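Local coordinates for protein particle-associated glycoside hydrolase (Acinetobacter phage Fri1, PDB 6C72) that probably depolymerises the capsular polysaccharide of Acinetobacter baumannii as the phage tailspike, helping the virus enter its host cell, at residues L274-Q288 and T309-N323. Sequence-based numbering, arbitrary orientation.
Sequences LVYCHDVTFKNCTFQ and TDTVYNVTLINCVFN. With ZN (zinc ion), chain H.
Phe287 and Phe322 lie in register on neighbouring strands of a parallel beta-helix. Their rings are nearly parallel, at 9°, but displaced, with little face-to-face overlap; Phe287 CD1 meets Phe322 CE1 at 3.3 Å. Leu317 CD2 touches both Phe282 CD1 and Phe287 CE1, and Phe282 CB also touches Cys320 SG. Further along the same interior, Leu274 CD1 meets Val315 CG2 tip to tip at 3.8 Å. This inner face is closely packed and largely apolar. Backbone hydrogen bonds between the parallel strands, such as Ile318 N to Phe282 O, join the two coils.

The outward face is polar and wetter around Thr316 and Asn319. One water links Val280 O to Thr316 OG1. Another bridges Asn284 OD1 and Asn319 ND2, while Asn284 ND2 bonds Asn261 of the preceding coil. Elsewhere on this face a neighbouring subunit packs on His278, Asp279 and Asn314. His278 CB lies over the centre of the Tyr313 ring, 3.5 Å from the centroid. The two rings are almost parallel but offset. His278 NE2 binds the zinc ion at 2.0 Å; four waters are its other modelled ligands. His278 ND1 gives a straight, in-plane bond of 2.7 Å to the anti lone pair of Asp279 OD1. Asn314 ND2 reaches the same oxygen from above the carboxylate plane, at 2.9 Å. Asp279 OD2 bonds Asn352 of the neighbouring subunit. Asp279 and the zinc together hold the imidazole's rotation, and Asp279 probably makes NE2 a better zinc donor.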
ATOM      1  N   LEU A 274       4.998 -18.207 -11.627  1.00 29.49           N
ATOM      2  CA  LEU A 274       4.021 -17.350 -12.278  1.00 29.05           C
ATOM      3  C   LEU A 274       4.493 -17.155 -13.707  1.00 29.80           C
ATOM      4  O   LEU A 274       5.595 -16.639 -13.930  1.00 30.19           O
ATOM      5  CB  LEU A 274       3.884 -16.002 -11.567  1.00 28.51           C
ATOM      6  CG  LEU A 274       3.636 -16.016 -10.055  1.00 28.06           C
ATOM      7  CD1 LEU A 274       3.240 -14.626  -9.584  1.00 27.94           C
ATOM      8  CD2 LEU A 274       2.561 -17.020  -9.702  1.00 27.82           C
ATOM      9  N   VAL A 275       3.659 -17.541 -14.672  1.00 27.39           N
ATOM     10  CA  VAL A 275       4.042 -17.569 -16.074  1.00 28.04           C
ATOM     11  C   VAL A 275       3.201 -16.621 -16.922  1.00 27.86           C
ATOM     12  O   VAL A 275       3.730 -15.946 -17.813  1.00 28.02           O
ATOM     13  CB  VAL A 275       3.956 -19.008 -16.620  1.00 28.68           C
ATOM     14  CG1 VAL A 275       4.309 -19.061 -18.080  1.00 29.03           C
ATOM     15  CG2 VAL A 275       4.858 -19.924 -15.798  1.00 28.99           C
ATOM     16  N   TYR A 276       1.900 -16.517 -16.639  1.00 28.69           N
ATOM     17  CA  TYR A 276       1.014 -15.663 -17.433  1.00 28.81           C
ATOM     18  C   TYR A 276      -0.195 -15.351 -16.550  1.00 28.70           C
ATOM     19  O   TYR A 276      -1.109 -16.173 -16.446  1.00 29.10           O
ATOM     20  CB  TYR A 276       0.617 -16.361 -18.725  1.00 29.41           C
ATOM     21  CG  TYR A 276      -0.174 -15.562 -19.759  1.00 29.62           C
ATOM     22  CD1 TYR A 276      -0.551 -14.239 -19.547  1.00 29.45           C
ATOM     23  CD2 TYR A 276      -0.554 -16.167 -20.957  1.00 30.04           C
ATOM     24  CE1 TYR A 276      -1.277 -13.549 -20.499  1.00 29.79           C
ATOM     25  CE2 TYR A 276      -1.283 -15.495 -21.912  1.00 30.26           C
ATOM     26  CZ  TYR A 276      -1.646 -14.191 -21.690  1.00 30.30           C
ATOM     27  OH  TYR A 276      -2.369 -13.532 -22.670  1.00 31.00           O
ATOM     28  N   CYS A 277      -0.177 -14.181 -15.905  1.00 28.38           N
ATOM     29  CA  CYS A 277      -1.201 -13.808 -14.933  1.00 28.54           C
ATOM     30  C   CYS A 277      -0.913 -12.394 -14.458  1.00 28.33           C
ATOM     31  O   CYS A 277       0.182 -11.862 -14.658  1.00 27.89           O
ATOM     32  CB  CYS A 277      -1.239 -14.770 -13.741  1.00 28.24           C
ATOM     33  SG  CYS A 277       0.370 -14.988 -12.897  1.00 27.30           S
ATOM     34  N   HIS A 278      -1.906 -11.787 -13.814  1.00 27.19           N
ATOM     35  CA  HIS A 278      -1.665 -10.508 -13.164  1.00 27.59           C
ATOM     36  C   HIS A 278      -2.522 -10.403 -11.910  1.00 27.46           C
ATOM     37  O   HIS A 278      -3.470 -11.167 -11.711  1.00 27.23           O
ATOM     38  CB  HIS A 278      -1.880  -9.304 -14.119  1.00 28.70           C
ATOM     39  CG  HIS A 278      -3.298  -9.093 -14.563  1.00 29.32           C
ATOM     40  ND1 HIS A 278      -4.157  -8.224 -13.926  1.00 29.93           N
ATOM     41  CD2 HIS A 278      -3.991  -9.597 -15.613  1.00 29.59           C
ATOM     42  CE1 HIS A 278      -5.324  -8.223 -14.543  1.00 30.54           C
ATOM     43  NE2 HIS A 278      -5.248  -9.044 -15.572  1.00 30.33           N
ATOM     44  N   ASP A 279      -2.120  -9.476 -11.036  1.00 27.69           N
ATOM     45  CA  ASP A 279      -2.792  -9.170  -9.772  1.00 27.76           C
ATOM     46  C   ASP A 279      -2.891 -10.416  -8.885  1.00 26.86           C
ATOM     47  O   ASP A 279      -3.962 -10.954  -8.615  1.00 26.84           O
ATOM     48  CB  ASP A 279      -4.155  -8.525 -10.027  1.00 28.66           C
ATOM     49  CG  ASP A 279      -4.032  -7.056 -10.427  1.00 29.78           C
ATOM     50  OD1 ASP A 279      -3.880  -6.736 -11.634  1.00 30.28           O
ATOM     51  OD2 ASP A 279      -4.066  -6.213  -9.509  1.00 30.29           O
ATOM     52  N   VAL A 280      -1.722 -10.839  -8.412  1.00 27.71           N
ATOM     53  CA  VAL A 280      -1.583 -11.996  -7.543  1.00 27.50           C
ATOM     54  C   VAL A 280      -0.987 -11.553  -6.215  1.00 27.53           C
ATOM     55  O   VAL A 280      -0.040 -10.760  -6.181  1.00 26.97           O
ATOM     56  CB  VAL A 280      -0.695 -13.069  -8.203  1.00 26.30           C
ATOM     57  CG1 VAL A 280      -0.608 -14.328  -7.317  1.00 26.12           C
ATOM     58  CG2 VAL A 280      -1.204 -13.374  -9.599  1.00 26.41           C
ATOM     59  N   THR A 281      -1.535 -12.064  -5.117  1.00 25.81           N
ATOM     60  CA  THR A 281      -1.038 -11.707  -3.798  1.00 26.09           C
ATOM     61  C   THR A 281      -0.730 -12.961  -2.991  1.00 26.01           C
ATOM     62  O   THR A 281      -1.565 -13.863  -2.884  1.00 26.72           O
ATOM     63  CB  THR A 281      -2.039 -10.822  -3.048  1.00 27.74           C
ATOM     64  OG1 THR A 281      -2.194  -9.587  -3.753  1.00 27.78           O
ATOM     65  CG2 THR A 281      -1.544 -10.527  -1.641  1.00 28.05           C
ATOM     66  N   PHE A 282       0.465 -12.994  -2.417  1.00 26.92           N
ATOM     67  CA  PHE A 282       0.854 -13.984  -1.426  1.00 27.20           C
ATOM     68  C   PHE A 282       1.022 -13.266  -0.095  1.00 28.01           C
ATOM     69  O   PHE A 282       1.749 -12.274  -0.016  1.00 27.68           O
ATOM     70  CB  PHE A 282       2.157 -14.680  -1.821  1.00 26.28           C
ATOM     71  CG  PHE A 282       2.073 -15.462  -3.105  1.00 25.45           C
ATOM     72  CD1 PHE A 282       2.325 -14.846  -4.330  1.00 24.76           C
ATOM     73  CD2 PHE A 282       1.763 -16.816  -3.092  1.00 25.47           C
ATOM     74  CE1 PHE A 282       2.264 -15.568  -5.526  1.00 24.16           C
ATOM     75  CE2 PHE A 282       1.701 -17.537  -4.278  1.00 24.65           C
ATOM     76  CZ  PHE A 282       1.949 -16.912  -5.498  1.00 24.06           C
ATOM     77  N   LYS A 283       0.331 -13.747   0.934  1.00 34.26           N
ATOM     78  CA  LYS A 283       0.431 -13.201   2.282  1.00 35.01           C
ATOM     79  C   LYS A 283       0.738 -14.326   3.258  1.00 35.34           C
ATOM     80  O   LYS A 283       0.009 -15.320   3.306  1.00 35.86           O
ATOM     81  CB  LYS A 283      -0.859 -12.495   2.689  1.00 36.32           C
ATOM     82  CG  LYS A 283      -0.759 -11.774   4.024  1.00 36.91           C
ATOM     83  CD  LYS A 283      -2.141 -11.600   4.627  1.00 38.41           C
ATOM     84  CE  LYS A 283      -2.833 -10.362   4.080  1.00 38.85           C
ATOM     85  NZ  LYS A 283      -2.427  -9.135   4.862  1.00 38.63           N
ATOM     86  N   ASN A 284       1.817 -14.168   4.031  1.00 27.97           N
ATOM     87  CA  ASN A 284       2.227 -15.157   5.035  1.00 28.25           C
ATOM     88  C   ASN A 284       2.354 -16.546   4.414  1.00 27.92           C
ATOM     89  O   ASN A 284       1.864 -17.544   4.955  1.00 28.29           O
ATOM     90  CB  ASN A 284       1.275 -15.168   6.236  1.00 29.30           C
ATOM     91  CG  ASN A 284       1.861 -15.902   7.448  1.00 29.23           C
ATOM     92  OD1 ASN A 284       3.074 -15.861   7.697  1.00 28.74           O
ATOM     93  ND2 ASN A 284       0.996 -16.587   8.206  1.00 29.57           N
ATOM     94  N   CYS A 285       2.955 -16.601   3.231  1.00 27.71           N
ATOM     95  CA  CYS A 285       3.263 -17.855   2.565  1.00 27.47           C
ATOM     96  C   CYS A 285       4.767 -18.063   2.594  1.00 27.28           C
ATOM     97  O   CYS A 285       5.522 -17.114   2.755  1.00 27.22           O
ATOM     98  CB  CYS A 285       2.756 -17.847   1.117  1.00 26.95           C
ATOM     99  SG  CYS A 285       0.964 -17.637   0.988  1.00 27.49           S
ATOM    100  N   THR A 286       5.213 -19.303   2.431  1.00 27.33           N
ATOM    101  CA  THR A 286       6.641 -19.575   2.357  1.00 27.38           C
ATOM    102  C   THR A 286       6.962 -20.316   1.070  1.00 27.09           C
ATOM    103  O   THR A 286       6.091 -20.941   0.460  1.00 26.67           O
ATOM    104  CB  THR A 286       7.158 -20.390   3.561  1.00 27.67           C
ATOM    105  OG1 THR A 286       6.755 -21.760   3.443  1.00 27.44           O
ATOM    106  CG2 THR A 286       6.657 -19.820   4.889  1.00 27.95           C
ATOM    107  N   PHE A 287       8.209 -20.186   0.629  1.00 27.66           N
ATOM    108  CA  PHE A 287       8.728 -20.883  -0.545  1.00 27.61           C
ATOM    109  C   PHE A 287      10.071 -21.478  -0.141  1.00 28.36           C
ATOM    110  O   PHE A 287      11.023 -20.733   0.116  1.00 28.87           O
ATOM    111  CB  PHE A 287       8.870 -19.937  -1.745  1.00 27.52           C
ATOM    112  CG  PHE A 287       7.611 -19.153  -2.069  1.00 26.91           C
ATOM    113  CD1 PHE A 287       7.321 -17.963  -1.410  1.00 26.77           C
ATOM    114  CD2 PHE A 287       6.721 -19.615  -3.035  1.00 25.83           C
ATOM    115  CE1 PHE A 287       6.177 -17.243  -1.698  1.00 25.86           C
ATOM    116  CE2 PHE A 287       5.571 -18.902  -3.342  1.00 24.81           C
ATOM    117  CZ  PHE A 287       5.295 -17.709  -2.671  1.00 24.95           C
ATOM    118  N   GLN A 288      10.148 -22.804  -0.027  1.00 35.07           N
ATOM    119  CA  GLN A 288      11.293 -23.431   0.632  1.00 36.09           C
ATOM    120  C   GLN A 288      11.806 -24.605  -0.185  1.00 36.90           C
ATOM    121  O   GLN A 288      11.041 -25.518  -0.503  1.00 36.63           O
ATOM    122  CB  GLN A 288      10.932 -23.893   2.050  1.00 36.08           C
ATOM    123  CG  GLN A 288       9.964 -22.963   2.753  1.00 35.39           C
ATOM    124  CD  GLN A 288       9.966 -23.117   4.258  1.00 35.66           C
ATOM    125  OE1 GLN A 288      11.030 -23.160   4.887  1.00 36.39           O
ATOM    126  NE2 GLN A 288       8.776 -23.185   4.851  1.00 35.19           N
ATOM    127  N   THR A 309       2.963 -14.927 -25.770  1.00 29.89           N
ATOM    128  CA  THR A 309       2.203 -13.824 -25.206  1.00 29.24           C
ATOM    129  C   THR A 309       2.171 -13.852 -23.688  1.00 28.09           C
ATOM    130  O   THR A 309       1.428 -13.059 -23.099  1.00 27.54           O
ATOM    131  CB  THR A 309       0.771 -13.844 -25.726  1.00 29.39           C
ATOM    132  OG1 THR A 309       0.195 -15.131 -25.441  1.00 29.16           O
ATOM    133  CG2 THR A 309       0.728 -13.526 -27.229  1.00 30.60           C
ATOM    134  N   ASP A 310       2.924 -14.751 -23.053  1.00 29.40           N
ATOM    135  CA  ASP A 310       2.997 -14.776 -21.598  1.00 29.08           C
ATOM    136  C   ASP A 310       3.409 -13.414 -21.040  1.00 28.72           C
ATOM    137  O   ASP A 310       4.326 -12.762 -21.550  1.00 28.77           O
ATOM    138  CB  ASP A 310       4.006 -15.819 -21.127  1.00 29.47           C
ATOM    139  CG  ASP A 310       3.541 -17.237 -21.324  1.00 29.64           C
ATOM    140  OD1 ASP A 310       2.358 -17.472 -21.658  1.00 29.21           O
ATOM    141  OD2 ASP A 310       4.399 -18.126 -21.156  1.00 30.12           O
ATOM    142  N   THR A 311       2.740 -13.000 -19.969  1.00 31.27           N
ATOM    143  CA  THR A 311       3.137 -11.793 -19.273  1.00 30.84           C
ATOM    144  C   THR A 311       2.690 -11.914 -17.823  1.00 30.58           C
ATOM    145  O   THR A 311       1.664 -12.542 -17.534  1.00 30.66           O
ATOM    146  CB  THR A 311       2.555 -10.532 -19.941  1.00 30.75           C
ATOM    147  OG1 THR A 311       3.094  -9.370 -19.296  1.00 30.33           O
ATOM    148  CG2 THR A 311       1.038 -10.495 -19.841  1.00 30.80           C
ATOM    149  N   VAL A 312       3.495 -11.360 -16.910  1.00 24.27           N
ATOM    150  CA  VAL A 312       3.190 -11.365 -15.482  1.00 23.61           C
ATOM    151  C   VAL A 312       3.429  -9.978 -14.923  1.00 23.53           C
ATOM    152  O   VAL A 312       4.485  -9.386 -15.157  1.00 23.81           O
ATOM    153  CB  VAL A 312       4.023 -12.391 -14.696  1.00 23.32           C
ATOM    154  CG1 VAL A 312       3.702 -12.256 -13.215  1.00 22.77           C
ATOM    155  CG2 VAL A 312       3.696 -13.789 -15.173  1.00 23.47           C
ATOM    156  N   TYR A 313       2.453  -9.460 -14.186  1.00 23.25           N
ATOM    157  CA  TYR A 313       2.604  -8.144 -13.595  1.00 23.26           C
ATOM    158  C   TYR A 313       1.617  -8.019 -12.444  1.00 22.91           C
ATOM    159  O   TYR A 313       0.678  -8.803 -12.332  1.00 22.76           O
ATOM    160  CB  TYR A 313       2.413  -7.029 -14.641  1.00 23.82           C
ATOM    161  CG  TYR A 313       1.142  -7.112 -15.454  1.00 24.03           C
ATOM    162  CD1 TYR A 313       1.047  -7.962 -16.553  1.00 24.30           C
ATOM    163  CD2 TYR A 313       0.034  -6.331 -15.128  1.00 24.03           C
ATOM    164  CE1 TYR A 313      -0.108  -8.042 -17.294  1.00 24.54           C
ATOM    165  CE2 TYR A 313      -1.131  -6.405 -15.873  1.00 24.26           C
ATOM    166  CZ  TYR A 313      -1.196  -7.266 -16.955  1.00 24.50           C
ATOM    167  OH  TYR A 313      -2.357  -7.355 -17.703  1.00 24.78           O
ATOM    168  N   ASN A 314       1.856  -7.029 -11.576  1.00 22.88           N
ATOM    169  CA  ASN A 314       1.016  -6.756 -10.406  1.00 22.71           C
ATOM    170  C   ASN A 314       1.019  -7.953  -9.448  1.00 22.33           C
ATOM    171  O   ASN A 314       0.029  -8.653  -9.274  1.00 22.26           O
ATOM    172  CB  ASN A 314      -0.421  -6.386 -10.831  1.00 22.91           C
ATOM    173  CG  ASN A 314      -0.472  -5.221 -11.847  1.00 23.39           C
ATOM    174  OD1 ASN A 314       0.505  -4.488 -12.021  1.00 23.61           O
ATOM    175  ND2 ASN A 314      -1.632  -5.021 -12.475  1.00 23.62           N
ATOM    176  N   VAL A 315       2.170  -8.166  -8.816  1.00 23.96           N
ATOM    177  CA  VAL A 315       2.357  -9.253  -7.866  1.00 24.26           C
ATOM    178  C   VAL A 315       2.835  -8.668  -6.550  1.00 24.48           C
ATOM    179  O   VAL A 315       3.774  -7.862  -6.530  1.00 24.72           O
ATOM    180  CB  VAL A 315       3.356 -10.303  -8.382  1.00 24.73           C
ATOM    181  CG1 VAL A 315       3.491 -11.450  -7.377  1.00 25.12           C
ATOM    182  CG2 VAL A 315       2.921 -10.815  -9.765  1.00 24.52           C
ATOM    183  N   THR A 316       2.193  -9.061  -5.456  1.00 28.23           N
ATOM    184  CA  THR A 316       2.562  -8.563  -4.143  1.00 28.46           C
ATOM    185  C   THR A 316       2.833  -9.738  -3.219  1.00 29.30           C
ATOM    186  O   THR A 316       1.962 -10.594  -3.019  1.00 29.52           O
ATOM    187  CB  THR A 316       1.473  -7.653  -3.575  1.00 27.74           C
ATOM    188  OG1 THR A 316       1.212  -6.596  -4.506  1.00 26.94           O
ATOM    189  CG2 THR A 316       1.915  -7.034  -2.264  1.00 27.76           C
ATOM    190  N   LEU A 317       4.023  -9.755  -2.634  1.00 25.98           N
ATOM    191  CA  LEU A 317       4.425 -10.762  -1.663  1.00 26.78           C
ATOM    192  C   LEU A 317       4.627 -10.066  -0.312  1.00 26.90           C
ATOM    193  O   LEU A 317       5.577  -9.290  -0.138  1.00 26.85           O
ATOM    194  CB  LEU A 317       5.691 -11.463  -2.145  1.00 27.38           C
ATOM    195  CG  LEU A 317       5.491 -12.070  -3.536  1.00 27.20           C
ATOM    196  CD1 LEU A 317       6.316 -11.355  -4.620  1.00 26.60           C
ATOM    197  CD2 LEU A 317       5.752 -13.578  -3.537  1.00 27.10           C
ATOM    198  N   ILE A 318       3.727 -10.335   0.633  1.00 29.82           N
ATOM    199  CA  ILE A 318       3.699  -9.675   1.934  1.00 29.34           C
ATOM    200  C   ILE A 318       4.022 -10.715   2.998  1.00 29.95           C
ATOM    201  O   ILE A 318       3.349 -11.752   3.083  1.00 30.37           O
ATOM    202  CB  ILE A 318       2.329  -9.044   2.227  1.00 28.53           C
ATOM    203  CG1 ILE A 318       1.787  -8.320   0.998  1.00 27.84           C
ATOM    204  CG2 ILE A 318       2.411  -8.110   3.422  1.00 27.81           C
ATOM    205  CD1 ILE A 318       0.274  -8.040   1.058  1.00 27.35           C
ATOM    206  N   ASN A 319       5.039 -10.434   3.814  1.00 22.98           N
ATOM    207  CA  ASN A 319       5.375 -11.274   4.967  1.00 23.27           C
ATOM    208  C   ASN A 319       5.569 -12.729   4.540  1.00 23.01           C
ATOM    209  O   ASN A 319       5.075 -13.660   5.175  1.00 23.33           O
ATOM    210  CB  ASN A 319       4.309 -11.140   6.061  1.00 23.93           C
ATOM    211  CG  ASN A 319       4.701 -11.831   7.348  1.00 24.41           C
ATOM    212  OD1 ASN A 319       5.884 -12.033   7.621  1.00 24.28           O
ATOM    213  ND2 ASN A 319       3.711 -12.201   8.145  1.00 25.04           N
ATOM    214  N   CYS A 320       6.285 -12.927   3.442  1.00 26.34           N
ATOM    215  CA  CYS A 320       6.585 -14.255   2.931  1.00 26.42           C
ATOM    216  C   CYS A 320       8.028 -14.609   3.247  1.00 26.53           C
ATOM    217  O   CYS A 320       8.853 -13.738   3.527  1.00 26.93           O
ATOM    218  CB  CYS A 320       6.343 -14.327   1.412  1.00 26.27           C
ATOM    219  SG  CYS A 320       4.595 -14.158   0.957  1.00 26.22           S
ATOM    220  N   VAL A 321       8.321 -15.906   3.225  1.00 25.67           N
ATOM    221  CA  VAL A 321       9.665 -16.425   3.445  1.00 25.61           C
ATOM    222  C   VAL A 321      10.128 -17.124   2.174  1.00 24.87           C
ATOM    223  O   VAL A 321       9.405 -17.960   1.619  1.00 24.13           O
ATOM    224  CB  VAL A 321       9.725 -17.392   4.644  1.00 25.36           C
ATOM    225  CG1 VAL A 321      11.118 -18.040   4.733  1.00 25.36           C
ATOM    226  CG2 VAL A 321       9.369 -16.673   5.945  1.00 25.76           C
ATOM    227  N   PHE A 322      11.314 -16.763   1.703  1.00 26.08           N
ATOM    228  CA  PHE A 322      12.005 -17.465   0.642  1.00 25.29           C
ATOM    229  C   PHE A 322      13.251 -18.078   1.259  1.00 25.67           C
ATOM    230  O   PHE A 322      14.096 -17.354   1.790  1.00 26.58           O
ATOM    231  CB  PHE A 322      12.371 -16.525  -0.501  1.00 25.17           C
ATOM    232  CG  PHE A 322      11.211 -15.735  -1.021  1.00 25.07           C
ATOM    233  CD1 PHE A 322      10.380 -16.265  -2.005  1.00 24.19           C
ATOM    234  CD2 PHE A 322      10.963 -14.453  -0.548  1.00 26.17           C
ATOM    235  CE1 PHE A 322       9.301 -15.539  -2.491  1.00 24.27           C
ATOM    236  CE2 PHE A 322       9.888 -13.709  -1.038  1.00 26.34           C
ATOM    237  CZ  PHE A 322       9.050 -14.257  -2.011  1.00 25.33           C
ATOM    238  N   ASN A 323      13.359 -19.399   1.205  1.00 26.00           N
ATOM    239  CA  ASN A 323      14.396 -20.100   1.945  1.00 26.45           C
ATOM    240  C   ASN A 323      14.949 -21.236   1.103  1.00 26.18           C
ATOM    241  O   ASN A 323      14.190 -22.066   0.602  1.00 25.61           O
ATOM    242  CB  ASN A 323      13.829 -20.624   3.277  1.00 26.49           C
ATOM    243  CG  ASN A 323      14.898 -21.115   4.217  1.00 27.04           C
ATOM    244  OD1 ASN A 323      16.085 -21.048   3.913  1.00 27.55           O
ATOM    245  ND2 ASN A 323      14.482 -21.607   5.381  1.00 26.97           N
TER
HETATM  246 ZN    ZN H 805      -6.782  -9.490 -16.848  1.00 38.99          ZN
HETATM  247  O   HOH W   1      -0.443 -11.097 -23.514  1.00 31.56           O
HETATM  248  O   HOH W   2      -0.548  -7.843  -6.173  1.00 35.80           O
HETATM  249  O   HOH W   3       5.571 -15.839   6.643  1.00 29.97           O
HETATM  250  O   HOH W   4       4.674 -14.551   9.741  1.00 36.42           O
HETATM  251  O   HOH W   5      -5.941 -11.001 -18.026  1.00 27.49           O
HETATM  252  O   HOH W   6      -6.667  -7.562 -18.028  1.00 24.13           O
HETATM  253  O   HOH W   7      -8.289  -9.660 -18.580  1.00 38.94           O
HETATM  254  O   HOH W   8      -8.644  -9.299 -15.542  1.00 32.95           O